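Local coordinates for arylesterase (PDB 3DCI), which probably hydrolyses ester bonds as a member of the SGNH family of GDSL-like lipases and acylhydrolases, and binds zinc, at residues Val47-Pro52 / Leu210-Thr215; Pro156-Gly161 / Gly168-Glu173. One frame throughout, in Å; residues are numbered along the deposited sequence.

Interaction 1: Val47-Pro52 / Leu210-Thr215; sequences VEHRWP and LDASAT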
# COMPACT_ATOMS: atom_id res chain seq x y z
N VAL A 47 20.29 9.70 -26.83
CA VAL A 47 18.96 9.27 -27.31
C VAL A 47 19.06 8.44 -28.60
O VAL A 47 18.34 7.47 -28.77
CB VAL A 47 17.98 10.47 -27.48
CG1 VAL A 47 18.47 11.44 -28.56
CG2 VAL A 47 16.60 9.97 -27.79
N GLU A 48 20.01 8.83 -29.45
CA GLU A 48 20.31 8.15 -30.73
C GLU A 48 20.61 6.66 -30.59
O GLU A 48 20.52 5.92 -31.56
CB GLU A 48 21.51 8.82 -31.43
CG GLU A 48 22.83 8.81 -30.62
CD GLU A 48 24.05 9.17 -31.44
OE1 GLU A 48 23.95 9.27 -32.69
OE2 GLU A 48 25.13 9.35 -30.82
N HIS A 49 21.02 6.24 -29.38
CA HIS A 49 21.38 4.86 -29.13
C HIS A 49 20.38 4.09 -28.28
O HIS A 49 20.56 2.89 -28.09
CB HIS A 49 22.78 4.78 -28.49
CG HIS A 49 23.87 5.18 -29.43
ND1 HIS A 49 24.85 6.10 -29.10
CD2 HIS A 49 24.13 4.81 -30.71
CE1 HIS A 49 25.66 6.27 -30.13
NE2 HIS A 49 25.23 5.50 -31.12
N ARG A 50 19.32 4.73 -27.77
CA ARG A 50 18.34 4.05 -26.92
C ARG A 50 17.40 3.21 -27.77
O ARG A 50 16.96 3.66 -28.83
CB ARG A 50 17.50 5.07 -26.16
CG ARG A 50 18.26 5.89 -25.16
CD ARG A 50 17.37 7.01 -24.63
NE ARG A 50 18.24 8.06 -24.14
CZ ARG A 50 17.87 9.31 -23.94
NH1 ARG A 50 16.61 9.70 -24.19
NH2 ARG A 50 18.77 10.16 -23.50
N TRP A 51 17.05 2.01 -27.32
CA TRP A 51 16.37 1.11 -28.24
C TRP A 51 14.99 1.63 -28.68
O TRP A 51 14.66 1.48 -29.84
CB TRP A 51 16.40 -0.36 -27.76
CG TRP A 51 15.44 -0.78 -26.70
CD1 TRP A 51 15.75 -1.09 -25.40
CD2 TRP A 51 14.03 -1.02 -26.85
NE1 TRP A 51 14.62 -1.49 -24.73
CE2 TRP A 51 13.55 -1.45 -25.59
CE3 TRP A 51 13.13 -0.89 -27.91
CZ2 TRP A 51 12.22 -1.75 -25.37
CZ3 TRP A 51 11.80 -1.20 -27.69
CH2 TRP A 51 11.37 -1.62 -26.43
N PRO A 52 14.18 2.22 -27.76
CA PRO A 52 12.90 2.76 -28.23
C PRO A 52 13.01 3.87 -29.29
O PRO A 52 12.26 3.83 -30.26
CB PRO A 52 12.22 3.27 -26.94
CG PRO A 52 12.88 2.51 -25.84
CD PRO A 52 14.31 2.34 -26.29
N LEU A 210 23.84 -2.87 -20.78
CA LEU A 210 24.22 -2.86 -22.20
C LEU A 210 24.96 -1.58 -22.60
O LEU A 210 24.56 -0.48 -22.22
CB LEU A 210 22.96 -3.00 -23.07
CG LEU A 210 22.09 -4.22 -22.82
CD1 LEU A 210 20.74 -4.05 -23.53
CD2 LEU A 210 22.84 -5.45 -23.31
N ASP A 211 26.04 -1.73 -23.37
CA ASP A 211 26.69 -0.55 -23.93
C ASP A 211 25.79 0.05 -25.04
O ASP A 211 24.74 -0.51 -25.37
CB ASP A 211 28.13 -0.84 -24.37
CG ASP A 211 28.25 -1.82 -25.51
OD1 ASP A 211 27.28 -2.10 -26.23
OD2 ASP A 211 29.39 -2.30 -25.70
N ALA A 212 26.19 1.21 -25.57
CA ALA A 212 25.36 1.95 -26.54
C ALA A 212 25.10 1.13 -27.81
O ALA A 212 23.99 1.14 -28.33
CB ALA A 212 26.04 3.30 -26.91
N SER A 213 26.15 0.45 -28.28
CA SER A 213 26.09 -0.37 -29.48
C SER A 213 25.10 -1.50 -29.39
O SER A 213 24.32 -1.74 -30.32
CB SER A 213 27.46 -1.01 -29.74
OG SER A 213 28.45 -0.02 -29.84
N ALA A 214 25.15 -2.22 -28.27
CA ALA A 214 24.29 -3.36 -28.04
C ALA A 214 22.84 -2.87 -27.86
O ALA A 214 21.89 -3.55 -28.27
CB ALA A 214 24.75 -4.09 -26.81
N THR A 215 22.70 -1.70 -27.24
CA THR A 215 21.40 -1.11 -27.05
C THR A 215 20.74 -0.76 -28.40
O THR A 215 19.58 -1.12 -28.66
CB THR A 215 21.45 0.10 -26.06
OG1 THR A 215 22.08 -0.32 -24.84
CG2 THR A 215 20.01 0.56 -25.71
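Thr-215 sets its methyl against the backbone where Val-47-Pro-52 passes from a 3-10 turn into helix 51-59. CG2 lies anti to the backbone N and reaches the His-49 carbonyl, 3.4 Å from CG2 to His-49 O. The same torsion (chi1 -54°) turns the hydroxyl back along its own helix, where Thr-215 OG1 donates to Asp-211 O at 2.7 Å, approaching from above the carbonyl plane. Threonine suits the place because one branch packs across the contact while the other bonds within its own helix. Asp-211 is the N-cap of helix 212-229: its OD1 accepts from Ala-214 N in a nearly straight bond (161°).

The small Ala-212 lets the His-49 ring come close; Ala-212 CB meets His-49 ND1 obliquely at 3.7 Å. Trp-51 touches through its root, CB being 3.4 Å from Thr-215 O. With CG between the backbone N and the carbonyl carbon (chi1 79°), its indole turns from 210-215 yet meets Ile-218 and Leu-222 further along that helix, and Ile-106 and Met-108 of strand 104-108; NE1 bonds to Thr-34 OG1. The turn leading into helix 51-59 thus packs on the first turn of helix 212-229, on one side of the parallel sheet in the three-layer α/β/α fold characteristic of SGNH hydrolases.

Interaction 2: Pro156-Gly161 / Gly168-Glu173; sequences PPCVAG and GGRDIE
The connection that follows strand 149-154 of the parallel sheet doubles back on itself here, an irregular loop meeting the N-terminal end of the short helix 172-175. Ile-172, in the first turn of that helix, and Cys-158 carry most of the contact. Both branches of the isoleucine approach the Cys-158 carbonyl oxygen from one side: CG2 is 3.6 Å from Cys-158 O, and CG1 lies nearly as close to the same atom. With CG1 anti to the carbonyl carbon (chi1 -70°) and the chain then extended, CD1 is carried on to the next peptide, 3.7 Å from Ala-160 N and 3.8 Å from Val-159 C. A long, branched aliphatic side chain suits this place, since it can follow the loop backbone over three residues; the CB atoms of Val-159 and Ala-160 point away from it.

On the other flank, Cys-158 SG rests 3.9 Å from Arg-170 CD, a small, polarisable thiol that fits a buried spot against the arginine methylenes. The arginine is extended from CG to NE, so its guanidinium is carried beyond. There NE donates to Thr-111 O, NH1 to Ala-167 O and NH2 to Asn-112 OD1, three bonds that fix the position and rotation of this buried group. An acetic acid molecule, probably from the crystallisation liquor, lies about 4 Å from the arginine side chain. Gly-168 and Gly-169, both with positive phi, bend the chain just before it. Asp-171 is the N-cap of helix 172-175, OD2 accepting from Gln-174 N.

Ser-175 OG, bonded to both Cys-158 N and Ile-172 O, joins the loop to the far end of this short helix. Pro-166 packs on Cys-158 and Ile-172, and Val-159 makes backbone bonds with Gly-207, tying the region to the loop between strand 192-195 and helix 212-229.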
# COMPACT_ATOMS: atom_id res chain seq x y z
N PRO A 156 18.88 -9.60 -22.85
CA PRO A 156 20.08 -10.41 -23.04
C PRO A 156 20.53 -10.98 -21.71
O PRO A 156 20.39 -10.29 -20.71
CB PRO A 156 21.10 -9.42 -23.58
CG PRO A 156 20.28 -8.27 -24.09
CD PRO A 156 19.11 -8.19 -23.21
N PRO A 157 21.03 -12.23 -21.67
CA PRO A 157 21.45 -12.82 -20.41
C PRO A 157 22.64 -12.12 -19.77
O PRO A 157 23.44 -11.47 -20.45
CB PRO A 157 21.82 -14.26 -20.79
CG PRO A 157 22.05 -14.24 -22.24
CD PRO A 157 21.19 -13.16 -22.80
N CYS A 158 22.75 -12.27 -18.45
CA CYS A 158 23.90 -11.79 -17.71
C CYS A 158 25.18 -12.55 -18.09
O CYS A 158 25.14 -13.68 -18.57
CB CYS A 158 23.64 -11.90 -16.20
SG CYS A 158 22.26 -10.84 -15.71
N VAL A 159 26.32 -11.90 -17.87
CA VAL A 159 27.61 -12.52 -18.11
C VAL A 159 28.48 -12.25 -16.90
O VAL A 159 28.06 -11.54 -16.00
CB VAL A 159 28.26 -12.01 -19.41
CG1 VAL A 159 27.41 -12.41 -20.64
CG2 VAL A 159 28.51 -10.52 -19.35
N ALA A 160 29.67 -12.84 -16.88
CA ALA A 160 30.60 -12.61 -15.80
C ALA A 160 30.93 -11.13 -15.75
O ALA A 160 31.41 -10.55 -16.73
CB ALA A 160 31.87 -13.43 -15.99
N GLY A 161 30.60 -10.49 -14.62
CA GLY A 161 31.12 -9.18 -14.29
C GLY A 161 32.56 -9.30 -13.83
O GLY A 161 33.13 -10.41 -13.84
N GLY A 168 24.83 -7.57 -8.68
CA GLY A 168 23.54 -7.68 -8.01
C GLY A 168 23.16 -9.08 -7.58
O GLY A 168 21.99 -9.34 -7.31
N GLY A 169 24.14 -9.98 -7.53
CA GLY A 169 23.92 -11.36 -7.14
C GLY A 169 23.10 -12.19 -8.13
O GLY A 169 22.64 -13.28 -7.78
N ARG A 170 22.94 -11.69 -9.35
CA ARG A 170 22.17 -12.43 -10.36
C ARG A 170 22.96 -13.65 -10.85
O ARG A 170 24.17 -13.65 -10.90
CB ARG A 170 21.79 -11.55 -11.54
CG ARG A 170 20.92 -10.32 -11.17
CD ARG A 170 20.72 -9.46 -12.40
NE ARG A 170 19.97 -8.21 -12.21
CZ ARG A 170 20.48 -7.07 -11.74
NH1 ARG A 170 21.73 -7.00 -11.29
NH2 ARG A 170 19.72 -6.00 -11.66
N ASP A 171 22.22 -14.68 -11.23
CA ASP A 171 22.77 -15.94 -11.66
C ASP A 171 22.68 -16.02 -13.18
O ASP A 171 21.62 -15.82 -13.75
CB ASP A 171 21.95 -17.05 -11.01
CG ASP A 171 22.44 -18.44 -11.38
OD1 ASP A 171 23.12 -19.07 -10.56
OD2 ASP A 171 22.12 -18.89 -12.49
N ILE A 172 23.80 -16.34 -13.83
CA ILE A 172 23.86 -16.40 -15.30
C ILE A 172 22.89 -17.45 -15.85
O ILE A 172 22.11 -17.17 -16.76
CB ILE A 172 25.29 -16.73 -15.79
CG1 ILE A 172 26.21 -15.54 -15.53
CG2 ILE A 172 25.28 -17.06 -17.30
CD1 ILE A 172 27.68 -15.80 -15.93
N GLU A 173 22.94 -18.64 -15.26
CA GLU A 173 22.14 -19.74 -15.77
C GLU A 173 20.64 -19.45 -15.66
O GLU A 173 19.88 -19.83 -16.55
CB GLU A 173 22.53 -21.07 -15.12
CG GLU A 173 23.83 -21.67 -15.71
CD GLU A 173 24.08 -23.12 -15.31
OE1 GLU A 173 23.14 -23.80 -14.86
OE2 GLU A 173 25.24 -23.60 -15.46

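Overall arrangement
Both contacts belong to one α/β domain with a five-stranded parallel sheet, their centres about 20 Å apart. Interaction 1 joins the starts of helices 51-59 and 212-229, so it brings together early and late parts of the chain. Interaction 2, nested inside the long loop this closes, is local, the loop after strand 149-154 packing on the start of helix 172-175. The two touch where Leu-210 CD2 packs on Pro-156 CG at 3.9 Å. Thr-215 and Arg-170 both come close to Ser-32, His-209 and Asp-206, which have the geometry of a catalytic triad and are probably the active site, as in other SGNH hydrolases; the contacts thus flank that site, away from the zinc ligands His-192 and Asp-228.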